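Local coordinates for xylulose kinase (Escherichia coli, PDB 2ITM), which catalyses the ATP-dependent phosphorylation of D-xylulose to D-xylulose 5-phosphate and, less efficiently, that of 1-deoxy-D-xylulose, working as a homodimer of the FGGY kinase family, at residues V89-N97 and K131-I142; I118-A129 and A172-A180. All blocks are in the same frame, centred on the assembly; numbering follows the deposited sequence.

Contact 1: residues V89-N97 and K131-I142; sequences VLRPAILWN and KLLWVQRHEPEI. With XUL (D-xylulose), chain C.
Lys131, Arg91 and Ile94 carry most of this buried interface, in which a mostly irregular segment of the FGGY kinase N-terminal domain, holding the short strand 93-94, lies against helix 128-138 and the start of helix 140-143. Lys131 leaves the first turn of helix 128-138 with the chain extended beyond CG, a shape that carries NZ to the backbone just ahead of the sugar-binding Trp96. There Lys131 NZ donates to Ile94 O at 2.9 Å, approaching from above the carbonyl plane (36° out of it), and makes a weak bond to Leu95 O. His78 O and Gly126 O also accept from this nitrogen, so backbone carbonyls from three parts of the domain gather round one buried ammonium group and probably stabilise its charge. The aliphatic part of the lysine slides antiparallel past Ile94; packing is tight where Ile94 CG2 meets Lys131 CD at 3.4 Å. The other branch of Ile94 ends in CD1, which rests on Val135 CG2 at 4.2 Å and also over one face of the Arg91 guanidinium.

Arg91 is bent at chi3 (-55°), which turns its guanidinium side-on to Glu139, the N-cap residue of helix 140-143. The two flat groups are nearly coplanar, 7° apart, and both carboxylate oxygens use their syn lone pairs. Glu42 forms a salt bridge with NH1, so the guanidinium is held between two acids. At the far end, Leu90 and Ile142 make an apolar pair, Leu90 CG to Ile142 CG2 at 4.2 Å. Trp96 turns from the helix toward D-xylulose, whose O4 sits over one ring face, 3.1 Å from Trp96 CE3. The bidentate grip comprises Arg91 NE to Glu139 OE2 at 2.7 Å and Arg91 NH2 to Glu139 OE1 at 3.0 Å.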
# COMPACT_ATOMS: atom_id res chain seq x y z
N VAL A 89 -37.33 29.70 -5.67
CA VAL A 89 -36.09 29.07 -5.24
C VAL A 89 -34.93 30.06 -5.19
O VAL A 89 -34.51 30.58 -6.20
CB VAL A 89 -35.75 27.84 -6.10
CG1 VAL A 89 -34.33 27.43 -5.89
CG2 VAL A 89 -36.67 26.69 -5.76
N LEU A 90 -34.46 30.26 -3.97
CA LEU A 90 -33.55 31.35 -3.65
C LEU A 90 -32.12 31.03 -4.09
O LEU A 90 -31.42 31.88 -4.60
CB LEU A 90 -33.58 31.60 -2.16
CG LEU A 90 -34.11 32.92 -1.61
CD1 LEU A 90 -34.62 33.84 -2.69
CD2 LEU A 90 -35.13 32.72 -0.51
N ARG A 91 -31.71 29.80 -3.85
CA ARG A 91 -30.42 29.29 -4.31
C ARG A 91 -30.49 27.82 -4.58
O ARG A 91 -31.48 27.18 -4.28
CB ARG A 91 -29.34 29.59 -3.27
CG ARG A 91 -29.35 28.65 -2.08
CD ARG A 91 -28.42 29.06 -0.94
NE ARG A 91 -27.03 29.26 -1.35
CZ ARG A 91 -26.33 28.45 -2.13
NH1 ARG A 91 -26.87 27.35 -2.60
NH2 ARG A 91 -25.08 28.74 -2.44
N PRO A 92 -29.45 27.25 -5.17
CA PRO A 92 -29.43 25.81 -5.39
C PRO A 92 -29.43 25.03 -4.08
O PRO A 92 -28.93 25.51 -3.08
CB PRO A 92 -28.09 25.59 -6.16
CG PRO A 92 -27.83 26.87 -6.80
CD PRO A 92 -28.32 27.90 -5.84
N ALA A 93 -30.03 23.85 -4.10
CA ALA A 93 -30.09 23.01 -2.93
C ALA A 93 -28.71 22.55 -2.48
O ALA A 93 -27.93 22.05 -3.26
CB ALA A 93 -31.01 21.84 -3.14
N ILE A 94 -28.42 22.74 -1.20
CA ILE A 94 -27.20 22.26 -0.60
C ILE A 94 -27.37 20.87 -0.01
O ILE A 94 -28.05 20.71 0.99
CB ILE A 94 -26.76 23.23 0.50
CG1 ILE A 94 -26.61 24.64 -0.05
CG2 ILE A 94 -25.49 22.75 1.17
CD1 ILE A 94 -26.39 25.62 1.00
N LEU A 95 -26.74 19.88 -0.63
CA LEU A 95 -27.07 18.49 -0.37
C LEU A 95 -26.42 17.87 0.88
O LEU A 95 -25.58 18.47 1.52
CB LEU A 95 -26.78 17.62 -1.58
CG LEU A 95 -27.26 18.12 -2.93
CD1 LEU A 95 -26.99 17.06 -3.96
CD2 LEU A 95 -28.72 18.48 -2.86
N TRP A 96 -26.84 16.65 1.19
CA TRP A 96 -26.33 15.91 2.33
C TRP A 96 -24.83 15.69 2.25
O TRP A 96 -24.16 15.67 3.27
CB TRP A 96 -27.04 14.55 2.43
CG TRP A 96 -26.77 13.70 1.27
CD1 TRP A 96 -27.39 13.74 0.08
CD2 TRP A 96 -25.75 12.71 1.15
NE1 TRP A 96 -26.85 12.82 -0.77
CE2 TRP A 96 -25.83 12.18 -0.14
CE3 TRP A 96 -24.77 12.22 2.02
CZ2 TRP A 96 -24.98 11.18 -0.58
CZ3 TRP A 96 -23.93 11.24 1.58
CH2 TRP A 96 -24.04 10.72 0.29
N ASN A 97 -24.31 15.52 1.05
CA ASN A 97 -22.89 15.29 0.85
C ASN A 97 -22.06 16.55 0.58
O ASN A 97 -20.91 16.48 0.17
CB ASN A 97 -22.66 14.24 -0.23
CG ASN A 97 -23.31 14.59 -1.55
OD1 ASN A 97 -23.06 13.94 -2.55
ND2 ASN A 97 -24.14 15.58 -1.55
N LYS A 131 -26.05 24.36 7.53
CA LYS A 131 -26.12 24.88 6.18
C LYS A 131 -26.73 26.27 6.18
O LYS A 131 -26.29 27.14 5.45
CB LYS A 131 -26.92 23.97 5.27
CG LYS A 131 -26.19 22.73 4.83
CD LYS A 131 -27.09 21.79 4.06
CE LYS A 131 -26.54 20.39 4.06
NZ LYS A 131 -27.49 19.42 3.49
N LEU A 132 -27.73 26.46 7.01
CA LEU A 132 -28.40 27.74 7.08
C LEU A 132 -27.65 28.84 7.79
O LEU A 132 -27.74 29.99 7.39
CB LEU A 132 -29.82 27.59 7.60
CG LEU A 132 -30.68 27.39 6.35
CD1 LEU A 132 -31.18 26.00 6.25
CD2 LEU A 132 -31.74 28.43 6.15
N LEU A 133 -26.91 28.48 8.83
CA LEU A 133 -25.93 29.38 9.41
C LEU A 133 -24.90 29.84 8.39
O LEU A 133 -24.56 31.01 8.35
CB LEU A 133 -25.25 28.74 10.61
CG LEU A 133 -25.57 29.31 11.98
CD1 LEU A 133 -26.90 28.80 12.46
CD2 LEU A 133 -24.50 28.97 12.98
N TRP A 134 -24.40 28.92 7.58
CA TRP A 134 -23.46 29.27 6.52
C TRP A 134 -24.03 30.29 5.55
O TRP A 134 -23.39 31.29 5.25
CB TRP A 134 -22.98 28.03 5.77
CG TRP A 134 -21.91 28.29 4.77
CD1 TRP A 134 -20.58 28.11 4.95
CD2 TRP A 134 -22.07 28.76 3.43
NE1 TRP A 134 -19.89 28.45 3.81
CE2 TRP A 134 -20.79 28.85 2.86
CE3 TRP A 134 -23.16 29.12 2.65
CZ2 TRP A 134 -20.58 29.27 1.56
CZ3 TRP A 134 -22.95 29.54 1.36
CH2 TRP A 134 -21.67 29.61 0.83
N VAL A 135 -25.24 30.05 5.07
CA VAL A 135 -25.90 31.02 4.22
C VAL A 135 -26.08 32.37 4.90
O VAL A 135 -25.77 33.40 4.32
CB VAL A 135 -27.25 30.49 3.69
CG1 VAL A 135 -28.05 31.62 3.05
CG2 VAL A 135 -27.03 29.35 2.71
N GLN A 136 -26.54 32.37 6.13
CA GLN A 136 -26.61 33.60 6.89
C GLN A 136 -25.29 34.35 6.90
O GLN A 136 -25.26 35.56 6.76
CB GLN A 136 -27.09 33.36 8.31
CG GLN A 136 -27.34 34.66 9.05
CD GLN A 136 -27.73 34.47 10.48
OE1 GLN A 136 -28.38 35.33 11.06
NE2 GLN A 136 -27.31 33.35 11.07
N ARG A 137 -24.20 33.61 7.04
CA ARG A 137 -22.89 34.18 7.27
C ARG A 137 -22.22 34.57 5.97
O ARG A 137 -21.47 35.52 5.91
CB ARG A 137 -22.01 33.19 8.02
CG ARG A 137 -22.31 33.12 9.50
CD ARG A 137 -21.84 31.86 10.18
NE ARG A 137 -20.39 31.80 10.27
CZ ARG A 137 -19.67 32.48 11.14
NH1 ARG A 137 -20.26 33.29 12.01
NH2 ARG A 137 -18.36 32.36 11.13
N HIS A 138 -22.52 33.82 4.92
CA HIS A 138 -21.84 34.02 3.66
C HIS A 138 -22.72 34.61 2.56
O HIS A 138 -22.22 35.14 1.58
CB HIS A 138 -21.22 32.71 3.20
CG HIS A 138 -20.10 32.24 4.06
ND1 HIS A 138 -18.78 32.42 3.73
CD2 HIS A 138 -20.10 31.61 5.26
CE1 HIS A 138 -18.02 31.92 4.68
NE2 HIS A 138 -18.80 31.41 5.62
N GLU A 139 -24.03 34.52 2.74
CA GLU A 139 -24.97 35.03 1.76
C GLU A 139 -26.16 35.76 2.42
O GLU A 139 -27.30 35.37 2.26
CB GLU A 139 -25.49 33.91 0.86
CG GLU A 139 -24.42 33.28 -0.02
CD GLU A 139 -24.88 32.02 -0.71
OE1 GLU A 139 -24.06 31.36 -1.35
OE2 GLU A 139 -26.07 31.69 -0.63
N PRO A 140 -25.86 36.81 3.17
CA PRO A 140 -26.87 37.44 4.03
C PRO A 140 -28.04 37.96 3.22
O PRO A 140 -29.16 38.02 3.70
CB PRO A 140 -26.09 38.60 4.66
CG PRO A 140 -24.98 38.84 3.75
CD PRO A 140 -24.58 37.53 3.21
N GLU A 141 -27.77 38.32 1.97
CA GLU A 141 -28.79 38.81 1.07
C GLU A 141 -29.82 37.74 0.76
O GLU A 141 -31.01 38.03 0.70
CB GLU A 141 -28.14 39.29 -0.21
CG GLU A 141 -26.70 39.75 -0.03
CD GLU A 141 -25.70 38.60 0.02
OE1 GLU A 141 -24.55 38.84 0.43
OE2 GLU A 141 -26.06 37.47 -0.34
N ILE A 142 -29.36 36.52 0.56
CA ILE A 142 -30.23 35.36 0.45
C ILE A 142 -30.99 35.08 1.74
O ILE A 142 -32.19 34.90 1.72
CB ILE A 142 -29.44 34.12 0.07
CG1 ILE A 142 -28.71 34.30 -1.26
CG2 ILE A 142 -30.30 32.91 0.10
CD1 ILE A 142 -29.60 34.45 -2.42
C1 XUL C . -27.37 10.41 6.52
C2 XUL C . -27.60 9.31 5.49
C3 XUL C . -28.69 9.48 4.50
C4 XUL C . -28.01 9.63 3.17
C5 XUL C . -28.91 10.22 2.10
O1 XUL C . -28.23 10.25 7.62
O2 XUL C . -26.50 8.51 5.11
O3 XUL C . -29.29 10.71 4.79
O4 XUL C . -26.93 10.50 3.41
O5 XUL C . -30.14 10.52 2.66

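Contact 2: residues I118-A129 and A172-A180; sequences ITGNLMMPGFTA and AGTMWLDVA
The Phe127 and Trp176 rings meet the opposite segment in different ways. One face of Phe127 has Met124 CB of its own segment over its centre, while Met175 SD approaches obliquely, 4.2 Å from the ring centroid and 52° off the normal, a Met-aromatic contact. Trp176 has the backbone N of Ala129 over one face, offset toward the rim. Ala129 CB reaches Trp176 NE1 at 3.5 Å, and Thr128 CG2 touches Trp176 CH2 obliquely at 3.8 Å.

These rings belong to a loop-to-loop packing in the FGGY kinase N-terminal domain, where the connection between helices 115-119 and 128-138 wraps round the turn following helix 168-172. Met175, which has by far the largest area buried by this contact, fills the middle of that wrap. The bend at chi2 (-54°) lays Met175 SD beside Phe127 CD1, while Met175 CG lies 3.5 Å from Met123 SD. The two methionines run antiparallel alongside each other, and Ala129 CB closes on Met175 CB. The positive phi of Met175 marks where the chain leaves the helical conformation. Just before it, Thr174 OG1 accepts from Trp176 N, forming an ST turn, and is also hydrogen-bonded to Ala171 O.

Polar links tie this packing to the sugar site: Gly173 O takes a hydrogen bond from His78 ND1, and Thr128 OG1 is bonded to His78 O. His78 binds the substrate, so both segments probably help to position it. At the other end Val179 N makes a weak bond to Ile118 O. The stronger backbone link is Ala129 N to Thr174 O at 2.8 Å.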
# COMPACT_ATOMS: atom_id res chain seq x y z
N ILE A 118 -31.05 17.47 22.49
CA ILE A 118 -32.27 17.75 21.78
C ILE A 118 -32.34 17.00 20.47
O ILE A 118 -33.34 16.45 20.17
CB ILE A 118 -32.45 19.27 21.54
CG1 ILE A 118 -32.42 20.07 22.83
CG2 ILE A 118 -33.73 19.58 20.85
CD1 ILE A 118 -32.29 21.50 22.59
N THR A 119 -31.27 16.96 19.70
CA THR A 119 -31.30 16.29 18.41
C THR A 119 -31.03 14.80 18.48
O THR A 119 -31.44 14.07 17.60
CB THR A 119 -30.35 16.92 17.41
OG1 THR A 119 -29.01 16.72 17.84
CG2 THR A 119 -30.51 18.41 17.38
N GLY A 120 -30.33 14.36 19.52
CA GLY A 120 -29.90 12.99 19.63
C GLY A 120 -28.74 12.69 18.71
O GLY A 120 -28.41 11.54 18.47
N ASN A 121 -28.13 13.74 18.19
CA ASN A 121 -27.08 13.59 17.21
C ASN A 121 -25.90 14.50 17.46
O ASN A 121 -26.03 15.56 18.04
CB ASN A 121 -27.61 13.80 15.80
CG ASN A 121 -28.53 12.71 15.37
OD1 ASN A 121 -29.73 12.88 15.37
ND2 ASN A 121 -27.97 11.58 15.03
N LEU A 122 -24.74 14.07 16.98
CA LEU A 122 -23.64 14.97 16.74
C LEU A 122 -23.79 15.70 15.43
O LEU A 122 -24.17 15.13 14.43
CB LEU A 122 -22.31 14.23 16.79
CG LEU A 122 -21.13 15.07 17.28
CD1 LEU A 122 -20.57 14.53 18.57
CD2 LEU A 122 -20.06 15.20 16.22
N MET A 123 -23.47 16.99 15.47
CA MET A 123 -23.73 17.87 14.36
C MET A 123 -22.77 17.58 13.21
O MET A 123 -21.58 17.46 13.41
CB MET A 123 -23.62 19.31 14.81
CG MET A 123 -24.10 20.31 13.79
SD MET A 123 -25.86 20.31 13.52
CE MET A 123 -26.42 20.91 15.10
N MET A 124 -23.33 17.45 12.02
CA MET A 124 -22.55 17.18 10.84
C MET A 124 -22.89 18.20 9.77
O MET A 124 -23.98 18.73 9.74
CB MET A 124 -22.85 15.80 10.31
CG MET A 124 -22.68 14.70 11.32
SD MET A 124 -20.98 14.15 11.46
CE MET A 124 -20.89 13.01 10.11
N PRO A 125 -21.93 18.46 8.90
CA PRO A 125 -22.05 19.52 7.90
C PRO A 125 -23.08 19.16 6.86
O PRO A 125 -23.61 20.04 6.21
CB PRO A 125 -20.67 19.54 7.25
CG PRO A 125 -19.79 19.02 8.25
CD PRO A 125 -20.54 18.07 9.12
N GLY A 126 -23.35 17.87 6.73
CA GLY A 126 -24.39 17.36 5.86
C GLY A 126 -25.79 17.66 6.34
O GLY A 126 -26.73 17.64 5.56
N PHE A 127 -25.93 17.96 7.62
CA PHE A 127 -27.21 18.26 8.21
C PHE A 127 -27.67 19.67 7.89
O PHE A 127 -26.88 20.53 7.57
CB PHE A 127 -27.18 18.06 9.72
CG PHE A 127 -26.89 16.65 10.14
CD1 PHE A 127 -26.60 16.35 11.45
CD2 PHE A 127 -26.92 15.62 9.23
CE1 PHE A 127 -26.33 15.07 11.84
CE2 PHE A 127 -26.65 14.34 9.61
CZ PHE A 127 -26.35 14.07 10.91
N THR A 128 -28.97 19.89 7.96
CA THR A 128 -29.60 21.06 7.37
C THR A 128 -29.24 22.35 8.13
O THR A 128 -28.91 23.36 7.54
CB THR A 128 -31.12 20.87 7.31
OG1 THR A 128 -31.42 19.53 6.92
CG2 THR A 128 -31.71 21.70 6.21
N ALA A 129 -29.30 22.28 9.46
CA ALA A 129 -29.17 23.45 10.30
C ALA A 129 -27.89 24.28 10.09
O ALA A 129 -27.98 25.45 9.89
CB ALA A 129 -29.34 23.08 11.73
N ALA A 172 -36.21 14.95 11.39
CA ALA A 172 -35.19 14.68 12.36
C ALA A 172 -33.80 15.02 11.83
O ALA A 172 -32.94 15.47 12.57
CB ALA A 172 -35.26 13.25 12.79
N GLY A 173 -33.61 14.82 10.54
CA GLY A 173 -32.34 15.07 9.91
C GLY A 173 -31.94 16.52 9.72
O GLY A 173 -30.85 16.78 9.26
N THR A 174 -32.81 17.45 10.07
CA THR A 174 -32.52 18.87 9.93
C THR A 174 -31.61 19.39 11.02
O THR A 174 -30.85 20.31 10.81
CB THR A 174 -33.82 19.72 9.89
OG1 THR A 174 -34.53 19.61 11.12
CG2 THR A 174 -34.77 19.22 8.85
N MET A 175 -31.72 18.77 12.19
CA MET A 175 -31.24 19.29 13.46
C MET A 175 -32.04 20.44 14.03
O MET A 175 -31.57 21.14 14.91
CB MET A 175 -29.75 19.66 13.41
CG MET A 175 -28.83 18.59 12.86
SD MET A 175 -28.97 17.00 13.66
CE MET A 175 -28.36 17.42 15.25
N TRP A 176 -33.25 20.64 13.54
CA TRP A 176 -34.15 21.59 14.16
C TRP A 176 -35.23 20.86 14.94
O TRP A 176 -35.98 21.47 15.69
CB TRP A 176 -34.80 22.53 13.13
CG TRP A 176 -33.87 23.43 12.38
CD1 TRP A 176 -32.91 24.24 12.91
CD2 TRP A 176 -33.80 23.61 10.96
NE1 TRP A 176 -32.26 24.92 11.91
CE2 TRP A 176 -32.80 24.55 10.71
CE3 TRP A 176 -34.49 23.07 9.89
CZ2 TRP A 176 -32.47 24.96 9.42
CZ3 TRP A 176 -34.17 23.47 8.62
CH2 TRP A 176 -33.16 24.41 8.39
N LEU A 177 -35.31 19.55 14.75
CA LEU A 177 -36.31 18.73 15.41
C LEU A 177 -35.91 18.24 16.80
O LEU A 177 -34.82 17.74 17.01
CB LEU A 177 -36.75 17.57 14.55
CG LEU A 177 -38.03 16.88 15.05
CD1 LEU A 177 -39.27 17.63 14.61
CD2 LEU A 177 -38.08 15.44 14.61
N ASP A 178 -36.83 18.37 17.74
CA ASP A 178 -36.74 17.65 18.98
C ASP A 178 -37.20 16.22 18.82
O ASP A 178 -38.38 15.95 18.77
CB ASP A 178 -37.57 18.36 20.06
CG ASP A 178 -37.32 17.78 21.43
OD1 ASP A 178 -37.42 16.56 21.60
OD2 ASP A 178 -37.03 18.48 22.40
N VAL A 179 -36.24 15.30 18.76
CA VAL A 179 -36.51 13.96 18.28
C VAL A 179 -37.34 13.15 19.27
O VAL A 179 -38.17 12.35 18.87
CB VAL A 179 -35.22 13.22 17.93
CG1 VAL A 179 -35.50 11.78 17.62
CG2 VAL A 179 -34.53 13.89 16.78
N ALA A 180 -37.13 13.39 20.55
CA ALA A 180 -37.97 12.84 21.61
C ALA A 180 -39.42 13.25 21.47
O ALA A 180 -40.30 12.46 21.66
CB ALA A 180 -37.44 13.24 22.97

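Overall arrangement
From the N terminus, the chain passes through 89-97, then 118-129 and, one residue on, 131-142, and finally 172-180. Contact 1 closes a loop of 33 intervening residues that includes helices 102-111 and 115-119; contact 2 closes one of 42 that takes in helices 140-143 and 152-161. The segments alternate, so the two closures cross rather than nest. Helix 128-138 serves both: its first residues belong to contact 2 and the rest to contact 1. Their centres are about 17 Å apart, yet they touch where Lys131 CE lies 3.6 Å from Pro125 O and Leu132 packs on Trp176. Together they join strand 93-94, helices 115-119 and 128-138 and strand 177-178 within the N-terminal domain.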